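Local coordinates for Hpr(Ser) kinase (Coxiella burnetii, PDB 3TQF), which probably binds ATP and probably phosphorylates a serine of the carrier protein HPr and removes that phosphate again, at residues A[153-156]-A[157-161]. Residues are numbered along the deposited sequence; the frame is centred on the assembly and turned at random.
Sequences RLKM and EGYDS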
# COMPACT_ATOMS: atom_id res chain seq x y z
N ARG A 153 9.31 20.53 -1.69
CA ARG A 153 8.67 21.79 -1.35
C ARG A 153 9.37 22.47 -0.18
O ARG A 153 9.57 23.69 -0.20
CB ARG A 153 7.20 21.58 -1.03
CG ARG A 153 6.50 22.83 -0.50
CD ARG A 153 5.02 22.81 -0.81
NE ARG A 153 4.31 23.85 -0.08
CZ ARG A 153 3.67 23.68 1.08
NH1 ARG A 153 3.62 22.49 1.67
NH2 ARG A 153 3.07 24.72 1.65
N LEU A 154 9.74 21.70 0.83
CA LEU A 154 10.51 22.24 1.95
C LEU A 154 11.86 22.78 1.46
O LEU A 154 12.30 23.84 1.89
CB LEU A 154 10.73 21.18 3.03
CG LEU A 154 9.50 20.83 3.87
CD1 LEU A 154 9.83 19.70 4.83
CD2 LEU A 154 8.99 22.05 4.63
N LYS A 155 12.50 22.05 0.56
CA LYS A 155 13.80 22.45 0.02
C LYS A 155 13.72 23.75 -0.79
O LYS A 155 14.58 24.62 -0.66
CB LYS A 155 14.38 21.33 -0.84
CG LYS A 155 15.77 21.64 -1.38
CD LYS A 155 16.58 20.38 -1.69
CE LYS A 155 18.04 20.74 -2.00
NZ LYS A 155 18.94 19.55 -2.00
N MSE A 156 12.68 23.89 -1.61
CA MSE A 156 12.47 25.11 -2.39
C MSE A 156 12.14 26.29 -1.49
O MSE A 156 12.57 27.40 -1.76
CB MSE A 156 11.34 24.92 -3.42
CG MSE A 156 11.66 23.98 -4.58
SE MSE A 156 13.36 24.33 -5.50
CE MSE A 156 14.50 23.07 -4.54
N GLU A 157 11.37 26.04 -0.43
CA GLU A 157 11.10 27.07 0.57
C GLU A 157 12.37 27.42 1.35
O GLU A 157 12.49 28.53 1.86
CB GLU A 157 10.00 26.62 1.52
CG GLU A 157 8.61 26.72 0.90
CD GLU A 157 7.54 26.01 1.69
OE1 GLU A 157 7.78 25.67 2.87
OE2 GLU A 157 6.44 25.80 1.13
N GLY A 158 13.30 26.48 1.44
CA GLY A 158 14.60 26.72 2.03
C GLY A 158 15.44 27.70 1.24
O GLY A 158 16.09 28.57 1.82
N TYR A 159 15.42 27.57 -0.09
CA TYR A 159 16.15 28.51 -0.95
C TYR A 159 15.48 29.87 -0.97
O TYR A 159 16.16 30.89 -1.00
CB TYR A 159 16.27 27.98 -2.39
CG TYR A 159 17.16 26.76 -2.54
CD1 TYR A 159 18.44 26.73 -1.98
CD2 TYR A 159 16.73 25.64 -3.25
CE1 TYR A 159 19.26 25.61 -2.12
CE2 TYR A 159 17.54 24.52 -3.39
CZ TYR A 159 18.81 24.51 -2.82
OH TYR A 159 19.62 23.40 -2.96
N ASP A 160 14.15 29.88 -0.97
CA ASP A 160 13.40 31.13 -0.94
C ASP A 160 13.62 31.91 0.35
O ASP A 160 13.65 33.14 0.34
CB ASP A 160 11.90 30.88 -1.16
CG ASP A 160 11.54 30.75 -2.64
OD1 ASP A 160 11.88 31.67 -3.42
OD2 ASP A 160 10.91 29.74 -3.02
N SER A 161 13.79 31.19 1.46
CA SER A 161 14.16 31.82 2.73
C SER A 161 15.57 32.38 2.68
O SER A 161 15.81 33.49 3.14
CB SER A 161 14.06 30.81 3.88
OG SER A 161 12.73 30.37 4.05
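R153 and E157, one turn apart on the C-terminal helix 141-165, pair their charges on the helix surface. The carboxylate approaches the guanidinium over one face, the two planes standing 86° apart, and E157 OE2 lies 3.1 Å from R153 NE. Because that oxygen is well out of the guanidinium plane, no N-H points at it, and the salt bridge rests on charge alone. With CG anti to the backbone N (chi1 173°) and the chain extended from there to NE, R153 lays its methylenes beside the glutamate, CG coming 3.4 Å from OE2. Its NH1 makes a second salt bridge, to D15, tying this helix to the strand hairpin 10-14/17-23.

Beneath the side chains the main chain is satisfied in the regular i to i+4 pattern. E157 N donates to R153 O over 3.0 Å at an N-H...O angle of 160°, and G158 N, Y159 N and D160 N donate in turn to the oxygens of L154, K155 and M156. E157 O accepts twice, from S161 N and from S161 OG at 2.9 Å, the donors arriving from opposite faces of its plane; serine suits the helix because its short hydroxyl can reach back one turn.

On another side, the selenomethionine M156 bends its flexible chain to set CE at the edge of the Y159 ring, 3.6 Å from CE2. K155 runs alongside the same ring, its CE 3.2 Å from Y159 OH, so the aliphatic part of a long, charged residue lines an aromatic one. L154 packs instead on L83 of the second subunit.

The chemistry implies a helix held by its backbone bonds, with R153 probably electrostatically balanced between two carboxylates, and its pairing to E157, lacking a directed N-H, is probably tolerant of small side-chain shifts.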